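Local coordinates for putative immunoglobulin-blocking virulence protein (Mycoplasma mycoides subsp. capri, PDB 7ADK) that probably binds host immunoglobulins and blocks their action, contributing to the virulence of the mycoplasma, at residues P166-H170 with L594-K598; T550-L554 with S604-G608; Y577-N581 with N633-I638. All coordinates share one frame; numbering follows the deposited sequence.

Contact 1 (P166-H170 with L594-K598); sequences PYQNH and LEPDK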
ATOM      1  N   PRO A 166       8.534   0.080  43.229  1.00 72.05           N
ATOM      2  CA  PRO A 166       9.292  -0.856  42.410  1.00 72.05           C
ATOM      3  C   PRO A 166       8.402  -2.003  41.918  1.00 72.05           C
ATOM      4  O   PRO A 166       7.852  -2.775  42.702  1.00 72.05           O
ATOM      5  CB  PRO A 166      10.440  -1.335  43.302  1.00 72.05           C
ATOM      6  CG  PRO A 166       9.876  -1.195  44.711  1.00 72.05           C
ATOM      7  CD  PRO A 166       8.950   0.013  44.615  1.00 72.05           C
ATOM      8  N   TYR A 167       8.281  -2.147  40.604  1.00 68.69           N
ATOM      9  CA  TYR A 167       7.543  -3.254  39.990  1.00 68.69           C
ATOM     10  C   TYR A 167       8.252  -4.605  40.221  1.00 68.69           C
ATOM     11  O   TYR A 167       9.479  -4.649  40.271  1.00 68.69           O
ATOM     12  CB  TYR A 167       7.379  -2.942  38.503  1.00 68.69           C
ATOM     13  CG  TYR A 167       6.457  -3.870  37.734  1.00 68.69           C
ATOM     14  CD1 TYR A 167       6.940  -5.062  37.163  1.00 68.69           C
ATOM     15  CD2 TYR A 167       5.113  -3.509  37.558  1.00 68.69           C
ATOM     16  CE1 TYR A 167       6.071  -5.904  36.446  1.00 68.69           C
ATOM     17  CE2 TYR A 167       4.242  -4.346  36.840  1.00 68.69           C
ATOM     18  CZ  TYR A 167       4.721  -5.543  36.277  1.00 68.69           C
ATOM     19  OH  TYR A 167       3.883  -6.347  35.575  1.00 68.69           O
ATOM     20  N   GLN A 168       7.512  -5.717  40.321  1.00 74.05           N
ATOM     21  CA  GLN A 168       8.087  -7.063  40.233  1.00 74.05           C
ATOM     22  C   GLN A 168       7.247  -8.023  39.381  1.00 74.05           C
ATOM     23  O   GLN A 168       6.022  -8.071  39.485  1.00 74.05           O
ATOM     24  CB  GLN A 168       8.444  -7.587  41.626  1.00 74.05           C
ATOM     25  CG  GLN A 168       8.854  -9.061  41.597  1.00 74.05           C
ATOM     26  CD  GLN A 168       9.717  -9.511  42.753  1.00 74.05           C
ATOM     27  OE1 GLN A 168      10.424  -8.759  43.385  1.00 74.05           O
ATOM     28  NE2 GLN A 168       9.756 -10.780  43.011  1.00 74.05           N
ATOM     29  N   ASN A 169       7.931  -8.774  38.518  1.00 73.95           N
ATOM     30  CA  ASN A 169       7.358  -9.653  37.513  1.00 73.95           C
ATOM     31  C   ASN A 169       7.038 -11.054  38.075  1.00 73.95           C
ATOM     32  O   ASN A 169       5.889 -11.480  38.005  1.00 73.95           O
ATOM     33  CB  ASN A 169       8.320  -9.680  36.312  1.00 73.95           C
ATOM     34  CG  ASN A 169       7.587  -9.907  35.005  1.00 73.95           C
ATOM     35  OD1 ASN A 169       6.819 -10.834  34.849  1.00 73.95           O
ATOM     36  ND2 ASN A 169       7.745  -9.045  34.035  1.00 73.95           N
ATOM     37  N   HIS A 170       7.999 -11.762  38.680  1.00 78.02           N
ATOM     38  CA  HIS A 170       7.720 -13.040  39.350  1.00 78.02           C
ATOM     39  C   HIS A 170       7.147 -12.811  40.746  1.00 78.02           C
ATOM     40  O   HIS A 170       7.850 -12.685  41.745  1.00 78.02           O
ATOM     41  CB  HIS A 170       8.923 -13.988  39.346  1.00 78.02           C
ATOM     42  CG  HIS A 170       9.185 -14.665  38.022  1.00 78.02           C
ATOM     43  ND1 HIS A 170       8.353 -14.655  36.897  1.00 78.02           N
ATOM     44  CD2 HIS A 170      10.241 -15.487  37.769  1.00 78.02           C
ATOM     45  CE1 HIS A 170       8.951 -15.435  35.985  1.00 78.02           C
ATOM     46  NE2 HIS A 170      10.087 -15.942  36.483  1.00 78.02           N
ATOM     47  N   LEU A 594      13.461 -16.184  31.574  1.00 70.91           N
ATOM     48  CA  LEU A 594      13.134 -17.116  32.671  1.00 70.91           C
ATOM     49  C   LEU A 594      13.015 -16.459  34.062  1.00 70.91           C
ATOM     50  O   LEU A 594      12.318 -16.991  34.922  1.00 70.91           O
ATOM     51  CB  LEU A 594      14.158 -18.265  32.718  1.00 70.91           C
ATOM     52  CG  LEU A 594      14.275 -19.117  31.443  1.00 70.91           C
ATOM     53  CD1 LEU A 594      15.279 -20.246  31.668  1.00 70.91           C
ATOM     54  CD2 LEU A 594      12.948 -19.744  31.029  1.00 70.91           C
ATOM     55  N   GLU A 595      13.661 -15.312  34.295  1.00 72.84           N
ATOM     56  CA  GLU A 595      13.689 -14.600  35.586  1.00 72.84           C
ATOM     57  C   GLU A 595      13.840 -13.067  35.426  1.00 72.84           C
ATOM     58  O   GLU A 595      14.921 -12.518  35.635  1.00 72.84           O
ATOM     59  CB  GLU A 595      14.755 -15.234  36.502  1.00 72.84           C
ATOM     60  CG  GLU A 595      16.166 -15.415  35.923  1.00 72.84           C
ATOM     61  CD  GLU A 595      16.930 -16.551  36.628  1.00 72.84           C
ATOM     62  OE1 GLU A 595      16.970 -16.575  37.866  1.00 72.84           O
ATOM     63  OE2 GLU A 595      17.531 -17.408  35.948  1.00 72.84           O
ATOM     64  N   PRO A 596      12.763 -12.344  35.046  1.00 68.26           N
ATOM     65  CA  PRO A 596      12.799 -10.932  34.615  1.00 68.26           C
ATOM     66  C   PRO A 596      13.347  -9.903  35.595  1.00 68.26           C
ATOM     67  O   PRO A 596      13.803  -8.840  35.191  1.00 68.26           O
ATOM     68  CB  PRO A 596      11.362 -10.554  34.259  1.00 68.26           C
ATOM     69  CG  PRO A 596      10.753 -11.897  33.905  1.00 68.26           C
ATOM     70  CD  PRO A 596      11.432 -12.881  34.838  1.00 68.26           C
ATOM     71  N   ASP A 597      13.277 -10.213  36.879  1.00 72.46           N
ATOM     72  CA  ASP A 597      13.683  -9.357  37.985  1.00 72.46           C
ATOM     73  C   ASP A 597      15.171  -9.497  38.353  1.00 72.46           C
ATOM     74  O   ASP A 597      15.765  -8.555  38.871  1.00 72.46           O
ATOM     75  CB  ASP A 597      12.790  -9.707  39.178  1.00 72.46           C
ATOM     76  CG  ASP A 597      11.303  -9.628  38.823  1.00 72.46           C
ATOM     77  OD1 ASP A 597      10.802  -8.507  38.599  1.00 72.46           O
ATOM     78  OD2 ASP A 597      10.643 -10.686  38.771  1.00 72.46           O
ATOM     79  N   LYS A 598      15.778 -10.660  38.090  1.00 72.05           N
ATOM     80  CA  LYS A 598      17.189 -10.957  38.387  1.00 72.05           C
ATOM     81  C   LYS A 598      18.070 -10.740  37.166  1.00 72.05           C
ATOM     82  O   LYS A 598      18.883  -9.819  37.136  1.00 72.05           O
ATOM     83  CB  LYS A 598      17.341 -12.378  38.970  1.00 72.05           C
ATOM     84  CG  LYS A 598      18.790 -12.711  39.355  1.00 72.05           C
ATOM     85  CD  LYS A 598      18.929 -14.116  39.935  1.00 72.05           C
ATOM     86  CE  LYS A 598      20.374 -14.450  40.285  1.00 72.05           C
ATOM     87  NZ  LYS A 598      20.519 -15.776  40.883  1.00 72.05           N
TER

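Contact 2 (T550-L554 with S604-G608); sequences TFNTL and SYPTG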
ATOM      1  N   THR A 550       2.602  -2.271  20.280  1.00 55.51           N
ATOM      2  CA  THR A 550       3.920  -2.882  20.483  1.00 55.51           C
ATOM      3  C   THR A 550       4.989  -1.924  19.976  1.00 55.51           C
ATOM      4  O   THR A 550       4.959  -1.504  18.820  1.00 55.51           O
ATOM      5  CB  THR A 550       4.048  -4.218  19.746  1.00 55.51           C
ATOM      6  OG1 THR A 550       3.177  -5.151  20.314  1.00 55.51           O
ATOM      7  CG2 THR A 550       5.437  -4.832  19.844  1.00 55.51           C
ATOM      8  N   PHE A 551       5.951  -1.598  20.831  1.00 54.58           N
ATOM      9  CA  PHE A 551       7.065  -0.734  20.488  1.00 54.58           C
ATOM     10  C   PHE A 551       8.375  -1.507  20.496  1.00 54.58           C
ATOM     11  O   PHE A 551       8.813  -1.983  21.536  1.00 54.58           O
ATOM     12  CB  PHE A 551       7.130   0.416  21.486  1.00 54.58           C
ATOM     13  CG  PHE A 551       5.923   1.319  21.503  1.00 54.58           C
ATOM     14  CD1 PHE A 551       5.837   2.378  20.596  1.00 54.58           C
ATOM     15  CD2 PHE A 551       4.909   1.127  22.450  1.00 54.58           C
ATOM     16  CE1 PHE A 551       4.753   3.261  20.650  1.00 54.58           C
ATOM     17  CE2 PHE A 551       3.825   2.007  22.500  1.00 54.58           C
ATOM     18  CZ  PHE A 551       3.748   3.077  21.603  1.00 54.58           C
ATOM     19  N   ASN A 552       9.051  -1.578  19.357  1.00 52.90           N
ATOM     20  CA  ASN A 552      10.427  -2.059  19.272  1.00 52.90           C
ATOM     21  C   ASN A 552      11.444  -0.926  19.014  1.00 52.90           C
ATOM     22  O   ASN A 552      12.626  -1.204  18.863  1.00 52.90           O
ATOM     23  CB  ASN A 552      10.489  -3.216  18.256  1.00 52.90           C
ATOM     24  CG  ASN A 552      11.356  -4.363  18.736  1.00 52.90           C
ATOM     25  OD1 ASN A 552      12.539  -4.227  18.995  1.00 52.90           O
ATOM     26  ND2 ASN A 552      10.810  -5.533  18.898  1.00 52.90           N
ATOM     27  N   THR A 553      11.015   0.340  18.988  1.00 53.38           N
ATOM     28  CA  THR A 553      11.854   1.524  18.718  1.00 53.38           C
ATOM     29  C   THR A 553      11.906   2.455  19.920  1.00 53.38           C
ATOM     30  O   THR A 553      10.878   2.752  20.514  1.00 53.38           O
ATOM     31  CB  THR A 553      11.355   2.324  17.499  1.00 53.38           C
ATOM     32  OG1 THR A 553      11.423   1.538  16.352  1.00 53.38           O
ATOM     33  CG2 THR A 553      12.165   3.571  17.176  1.00 53.38           C
ATOM     34  N   LEU A 554      13.098   2.981  20.208  1.00 51.28           N
ATOM     35  CA  LEU A 554      13.305   4.164  21.033  1.00 51.28           C
ATOM     36  C   LEU A 554      13.658   5.354  20.131  1.00 51.28           C
ATOM     37  O   LEU A 554      14.628   5.284  19.386  1.00 51.28           O
ATOM     38  CB  LEU A 554      14.426   3.899  22.049  1.00 51.28           C
ATOM     39  CG  LEU A 554      14.230   2.699  22.975  1.00 51.28           C
ATOM     40  CD1 LEU A 554      15.371   2.644  23.977  1.00 51.28           C
ATOM     41  CD2 LEU A 554      12.916   2.796  23.720  1.00 51.28           C
ATOM     42  N   SER A 604      13.779  -9.503  26.773  1.00 58.17           N
ATOM     43  CA  SER A 604      13.657  -8.663  25.585  1.00 58.17           C
ATOM     44  C   SER A 604      13.717  -7.166  25.909  1.00 58.17           C
ATOM     45  O   SER A 604      13.523  -6.752  27.045  1.00 58.17           O
ATOM     46  CB  SER A 604      12.389  -9.041  24.837  1.00 58.17           C
ATOM     47  OG  SER A 604      12.197  -8.241  23.703  1.00 58.17           O
ATOM     48  N   TYR A 605      14.033  -6.353  24.906  1.00 56.33           N
ATOM     49  CA  TYR A 605      14.177  -4.900  24.949  1.00 56.33           C
ATOM     50  C   TYR A 605      13.905  -4.349  23.545  1.00 56.33           C
ATOM     51  O   TYR A 605      14.111  -5.085  22.588  1.00 56.33           O
ATOM     52  CB  TYR A 605      15.598  -4.541  25.428  1.00 56.33           C
ATOM     53  CG  TYR A 605      16.752  -5.256  24.736  1.00 56.33           C
ATOM     54  CD1 TYR A 605      17.085  -6.560  25.130  1.00 56.33           C
ATOM     55  CD2 TYR A 605      17.465  -4.651  23.686  1.00 56.33           C
ATOM     56  CE1 TYR A 605      18.092  -7.273  24.462  1.00 56.33           C
ATOM     57  CE2 TYR A 605      18.495  -5.348  23.039  1.00 56.33           C
ATOM     58  CZ  TYR A 605      18.810  -6.664  23.420  1.00 56.33           C
ATOM     59  OH  TYR A 605      19.830  -7.324  22.820  1.00 56.33           O
ATOM     60  N   PRO A 606      13.505  -3.081  23.357  1.00 51.54           N
ATOM     61  CA  PRO A 606      13.354  -2.486  22.035  1.00 51.54           C
ATOM     62  C   PRO A 606      14.702  -2.347  21.322  1.00 51.54           C
ATOM     63  O   PRO A 606      15.569  -1.565  21.708  1.00 51.54           O
ATOM     64  CB  PRO A 606      12.627  -1.163  22.236  1.00 51.54           C
ATOM     65  CG  PRO A 606      12.849  -0.838  23.686  1.00 51.54           C
ATOM     66  CD  PRO A 606      13.042  -2.174  24.375  1.00 51.54           C
ATOM     67  N   THR A 607      14.883  -3.155  20.281  1.00 53.46           N
ATOM     68  CA  THR A 607      16.120  -3.332  19.507  1.00 53.46           C
ATOM     69  C   THR A 607      16.346  -2.274  18.416  1.00 53.46           C
ATOM     70  O   THR A 607      17.373  -2.322  17.747  1.00 53.46           O
ATOM     71  CB  THR A 607      16.196  -4.734  18.885  1.00 53.46           C
ATOM     72  OG1 THR A 607      15.168  -4.943  17.944  1.00 53.46           O
ATOM     73  CG2 THR A 607      16.135  -5.846  19.912  1.00 53.46           C
ATOM     74  N   GLY A 608      15.447  -1.309  18.234  1.00 52.11           N
ATOM     75  CA  GLY A 608      15.626  -0.172  17.333  1.00 52.11           C
ATOM     76  C   GLY A 608      16.001   1.133  18.032  1.00 52.11           C
ATOM     77  O   GLY A 608      15.451   1.454  19.079  1.00 52.11           O
TER

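Contact 3 (Y577-N581 with N633-I638); sequences YYARN and NEPRKI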
ATOM      1  N   TYR A 577      16.515  -0.313  29.040  1.00 58.67           N
ATOM      2  CA  TYR A 577      17.394  -1.464  28.944  1.00 58.67           C
ATOM      3  C   TYR A 577      17.758  -2.083  30.292  1.00 58.67           C
ATOM      4  O   TYR A 577      18.128  -3.252  30.281  1.00 58.67           O
ATOM      5  CB  TYR A 577      18.617  -1.093  28.087  1.00 58.67           C
ATOM      6  CG  TYR A 577      18.357  -0.776  26.605  1.00 58.67           C
ATOM      7  CD1 TYR A 577      17.154  -1.150  25.974  1.00 58.67           C
ATOM      8  CD2 TYR A 577      19.341  -0.125  25.830  1.00 58.67           C
ATOM      9  CE1 TYR A 577      16.934  -0.887  24.618  1.00 58.67           C
ATOM     10  CE2 TYR A 577      19.117   0.152  24.466  1.00 58.67           C
ATOM     11  CZ  TYR A 577      17.909  -0.230  23.854  1.00 58.67           C
ATOM     12  OH  TYR A 577      17.683   0.012  22.537  1.00 58.67           O
ATOM     13  N   TYR A 578      17.641  -1.395  31.436  1.00 63.18           N
ATOM     14  CA  TYR A 578      17.978  -1.959  32.761  1.00 63.18           C
ATOM     15  C   TYR A 578      17.207  -1.396  33.964  1.00 63.18           C
ATOM     16  O   TYR A 578      16.796  -2.183  34.806  1.00 63.18           O
ATOM     17  CB  TYR A 578      19.476  -1.831  33.059  1.00 63.18           C
ATOM     18  CG  TYR A 578      20.395  -2.570  32.108  1.00 63.18           C
ATOM     19  CD1 TYR A 578      20.522  -3.969  32.197  1.00 63.18           C
ATOM     20  CD2 TYR A 578      21.091  -1.868  31.112  1.00 63.18           C
ATOM     21  CE1 TYR A 578      21.334  -4.662  31.282  1.00 63.18           C
ATOM     22  CE2 TYR A 578      21.896  -2.556  30.193  1.00 63.18           C
ATOM     23  CZ  TYR A 578      22.024  -3.953  30.281  1.00 63.18           C
ATOM     24  OH  TYR A 578      22.804  -4.591  29.380  1.00 63.18           O
ATOM     25  N   ALA A 579      17.000  -0.087  34.091  1.00 61.31           N
ATOM     26  CA  ALA A 579      16.446   0.490  35.321  1.00 61.31           C
ATOM     27  C   ALA A 579      14.944   0.202  35.528  1.00 61.31           C
ATOM     28  O   ALA A 579      14.486   0.107  36.663  1.00 61.31           O
ATOM     29  CB  ALA A 579      16.729   1.989  35.351  1.00 61.31           C
ATOM     30  N   ARG A 580      14.169   0.035  34.452  1.00 60.55           N
ATOM     31  CA  ARG A 580      12.755  -0.382  34.470  1.00 60.55           C
ATOM     32  C   ARG A 580      12.516  -1.653  33.646  1.00 60.55           C
ATOM     33  O   ARG A 580      11.387  -2.008  33.343  1.00 60.55           O
ATOM     34  CB  ARG A 580      11.843   0.784  34.052  1.00 60.55           C
ATOM     35  CG  ARG A 580      11.824   1.920  35.074  1.00 60.55           C
ATOM     36  CD  ARG A 580      11.041   3.150  34.610  1.00 60.55           C
ATOM     37  NE  ARG A 580       9.593   2.950  34.698  1.00 60.55           N
ATOM     38  CZ  ARG A 580       8.650   3.775  34.284  1.00 60.55           C
ATOM     39  NH1 ARG A 580       7.411   3.465  34.455  1.00 60.55           N
ATOM     40  NH2 ARG A 580       8.889   4.921  33.719  1.00 60.55           N
ATOM     41  N   ASN A 581      13.567  -2.381  33.270  1.00 61.86           N
ATOM     42  CA  ASN A 581      13.479  -3.503  32.340  1.00 61.86           C
ATOM     43  C   ASN A 581      12.596  -4.655  32.842  1.00 61.86           C
ATOM     44  O   ASN A 581      12.049  -5.392  32.032  1.00 61.86           O
ATOM     45  CB  ASN A 581      14.900  -3.983  32.032  1.00 61.86           C
ATOM     46  CG  ASN A 581      14.960  -5.191  31.119  1.00 61.86           C
ATOM     47  OD1 ASN A 581      14.930  -5.101  29.909  1.00 61.86           O
ATOM     48  ND2 ASN A 581      15.089  -6.368  31.667  1.00 61.86           N
ATOM     49  N   ASN A 633      25.019  -9.510  33.873  1.00 79.91           N
ATOM     50  CA  ASN A 633      24.033  -9.240  32.811  1.00 79.91           C
ATOM     51  C   ASN A 633      24.636  -9.272  31.394  1.00 79.91           C
ATOM     52  O   ASN A 633      25.785  -8.901  31.180  1.00 79.91           O
ATOM     53  CB  ASN A 633      23.347  -7.881  33.088  1.00 79.91           C
ATOM     54  CG  ASN A 633      22.127  -7.961  33.989  1.00 79.91           C
ATOM     55  OD1 ASN A 633      21.280  -8.828  33.840  1.00 79.91           O
ATOM     56  ND2 ASN A 633      21.955  -7.049  34.901  1.00 79.91           N
ATOM     57  N   GLU A 634      23.834  -9.651  30.393  1.00 71.25           N
ATOM     58  CA  GLU A 634      24.125  -9.448  28.966  1.00 71.25           C
ATOM     59  C   GLU A 634      24.176  -7.947  28.606  1.00 71.25           C
ATOM     60  O   GLU A 634      23.312  -7.198  29.072  1.00 71.25           O
ATOM     61  CB  GLU A 634      23.056 -10.178  28.120  1.00 71.25           C
ATOM     62  CG  GLU A 634      23.055  -9.813  26.630  1.00 71.25           C
ATOM     63  CD  GLU A 634      22.029 -10.554  25.773  1.00 71.25           C
ATOM     64  OE1 GLU A 634      21.930 -11.792  25.862  1.00 71.25           O
ATOM     65  OE2 GLU A 634      21.353  -9.910  24.953  1.00 71.25           O
ATOM     66  N   PRO A 635      25.107  -7.497  27.736  1.00 66.13           N
ATOM     67  CA  PRO A 635      25.051  -6.193  27.066  1.00 66.13           C
ATOM     68  C   PRO A 635      24.062  -6.181  25.885  1.00 66.13           C
ATOM     69  O   PRO A 635      24.052  -7.084  25.053  1.00 66.13           O
ATOM     70  CB  PRO A 635      26.482  -5.947  26.586  1.00 66.13           C
ATOM     71  CG  PRO A 635      27.008  -7.346  26.292  1.00 66.13           C
ATOM     72  CD  PRO A 635      26.318  -8.209  27.343  1.00 66.13           C
ATOM     73  N   ARG A 636      23.243  -5.139  25.751  1.00 63.44           N
ATOM     74  CA  ARG A 636      22.260  -5.017  24.659  1.00 63.44           C
ATOM     75  C   ARG A 636      22.922  -4.892  23.284  1.00 63.44           C
ATOM     76  O   ARG A 636      23.983  -4.294  23.169  1.00 63.44           O
ATOM     77  CB  ARG A 636      21.313  -3.830  24.910  1.00 63.44           C
ATOM     78  CG  ARG A 636      20.647  -3.770  26.288  1.00 63.44           C
ATOM     79  CD  ARG A 636      20.118  -5.121  26.739  1.00 63.44           C
ATOM     80  NE  ARG A 636      19.348  -5.064  27.984  1.00 63.44           N
ATOM     81  CZ  ARG A 636      18.679  -6.072  28.501  1.00 63.44           C
ATOM     82  NH1 ARG A 636      18.010  -5.914  29.585  1.00 63.44           N
ATOM     83  NH2 ARG A 636      18.666  -7.259  27.985  1.00 63.44           N
ATOM     84  N   LYS A 637      22.275  -5.381  22.225  1.00 61.73           N
ATOM     85  CA  LYS A 637      22.686  -5.178  20.825  1.00 61.73           C
ATOM     86  C   LYS A 637      21.500  -4.693  20.003  1.00 61.73           C
ATOM     87  O   LYS A 637      20.412  -5.246  20.111  1.00 61.73           O
ATOM     88  CB  LYS A 637      23.251  -6.483  20.231  1.00 61.73           C
ATOM     89  CG  LYS A 637      24.513  -7.062  20.882  1.00 61.73           C
ATOM     90  CD  LYS A 637      25.718  -6.140  20.711  1.00 61.73           C
ATOM     91  CE  LYS A 637      27.011  -6.703  21.308  1.00 61.73           C
ATOM     92  NZ  LYS A 637      27.693  -7.667  20.427  1.00 61.73           N
ATOM     93  N   ILE A 638      21.678  -3.644  19.208  1.00 58.26           N
ATOM     94  CA  ILE A 638      20.586  -3.084  18.404  1.00 58.26           C
ATOM     95  C   ILE A 638      20.554  -3.755  17.036  1.00 58.26           C
ATOM     96  O   ILE A 638      21.585  -4.186  16.528  1.00 58.26           O
ATOM     97  CB  ILE A 638      20.614  -1.541  18.366  1.00 58.26           C
ATOM     98  CG1 ILE A 638      21.772  -0.976  17.536  1.00 58.26           C
ATOM     99  CG2 ILE A 638      20.597  -0.989  19.800  1.00 58.26           C
ATOM    100  CD1 ILE A 638      21.750   0.544  17.383  1.00 58.26           C
TER

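Contact 1 (P166-H170 with L594-K598)
Where Asn169 passes Pro596, with CA atoms 6.3 Å apart, segments 166-170 and 594-598 run in roughly opposite senses, 149° between their end-to-end directions, and neither forms helix or strand. The carboxylate of Asp597 carries most of the polar contact, spanning two successive backbone N-H groups. Asn169 N donates to Asp597 OD1 at 2.9 Å and His170 N to Asp597 OD2, also at 2.9 Å; both bonds are almost straight, and each oxygen uses its syn lone pair, so the carboxylate faces the backbone squarely with both oxygens. OD1 has a second donor in Asn582 ND2, which also bonds Tyr167 O, while Asn169 ND2 reaches Asn582 O. This two-pronged grip fastens a loop from the N-terminal part of the chain, between helix 153-157 and strand 174-178, to the long loop that leads into strand 608-610 of the parallel sheet, more than 400 residues later. Beside the carboxylate, Asn169 CB rests on Pro596 CB at 3.8 Å, the two side chains crossing at about a right angle. The pyrrolidine then turns its CD toward one face of the His170 ring, a CH-pi contact of 3.8 Å from Pro596 CD to the ring centroid. The imidazole is fixed at its edge as well: His170 NE2 donates to Leu594 O at 2.9 Å, approaching from above the carbonyl plane. Gln168 lays its CG 3.6 Å from Asp597 OD1, and its chain, extended beyond CG, carries NE2 to His170 O at 3.0 Å.

Contact 2 (T550-L554 with S604-G608)
A chi1 of 64° sets Thr607 OG1 between its own backbone N and carbonyl carbon, on the side of the residue that faces Asn552, and chi1 of -57° in Leu554 swings CG away from the carbonyl carbon so that its CD2 methyl reaches Pro606. Between these two side-chain contacts lies a short parallel beta bridge, Thr553 with Gly608, which joins strands 553-555 and 608-610. These are neighbours in a five-stranded all-parallel sheet whose short strands follow one another across it in chain order, a topology consistent with a leucine-rich-repeat-like solenoid. As expected of a parallel pair, Gly608 bonds to the residues flanking Thr553: Gly608 N donates to Asn552 O at 2.9 Å, and Gly608 O accepts from Leu554 N at 3.0 Å. The ladder then goes on through a backbone bond between Leu554 and Asp610. Just ahead of the bridge, the side chain of Asn552 turns its amide oxygen to Thr607. Asn552 OD1 takes both the backbone N and the hydroxyl OG1 of Thr607, each at 2.9 Å; the backbone N-H of Thr607 lies modestly tilted from the plane of the Asn552 side-chain carbonyl, whereas the hydroxyl sits well above it. Two donors from one residue thus fix how the Asn552 amide is turned, and Thr607 OG1 has a further partner in Thr639 OG1 beside the next strand. Pro606 packs toward helix 567-579, touching Val576 there. Its CB lies 3.4 Å from Asn552 O, and at the next ring atom, Pro606 CG meets the Leu554 methyl CD2 at 3.6 Å.

Contact 3 (Y577-N581 with N633-I638)
Tyr577 O receives two nitrogens of Arg636, NH1 at 2.8 Å and NE at 3.2 Å, so one carbonyl oxygen near the end of helix 567-579 is held side-on by the guanidinium. That oxygen lies practically in the plane of the group; the NH1 bond is the straighter of the two, at 160°. The Arg636 chain is bent at chi2 (-44°), which folds the guanidinium over to the helix end, and NH1 has a further acceptor in Leu600 O. A positive group here would be expected to interact favourably with the negative end of the helix dipole. The plane so fixed lies flat on the Tyr578 ring, centres 4.6 Å apart and planes 21° from parallel, in a guanidinium-tyrosine stack that places Arg636 NE 3.7 Å from Tyr578 CZ over one face. The same ring is held at its far end, where Tyr578 OH donates to Glu634 O at 2.7 Å, in the carbonyl plane and on a lone pair. On the aliphatic side of the arginine, Tyr577 slides past in the opposite direction, its CG 3.8 Å from Arg636 CG, with Arg636 CB over one ring face near the rim. The Tyr577 hydroxyl continues to Pro606 O and lies close to the Ile638 methyl CG2. Asn633 adds an oblique touch, its CB 4.2 Å from Tyr578 CE1, while its amide turns to Asp627 and Gly601. The guanidinium thus ties the last turn of helix 567-579 to the loop entering strand 640-643, the fourth strand of a parallel sheet whose chain-order layout is consistent with a leucine-rich-repeat-like solenoid.

Contacts 2 and 3 adjoin, their centres 11 Å apart. Tyr577 OH lies 2.8 Å from Pro606 O and Tyr605 OH 3.2 Å from Lys637 N, both probable hydrogen bonds, so helix 567-579 and the loop before strand 640-643 are tied to segment 604-608. Contact 1 lies apart from contact 2, their centres 19 Å apart and their nearest atoms about 8 Å apart. Its centre is 14 Å from that of contact 3, which it meets by packing of Lys598 O on Asn633 OD1 at 4.2 Å. Segments 594-598 and 604-608 share the loop after helix 567-579, which therefore joins the N-terminal segment of contact 1 to the parallel sheet.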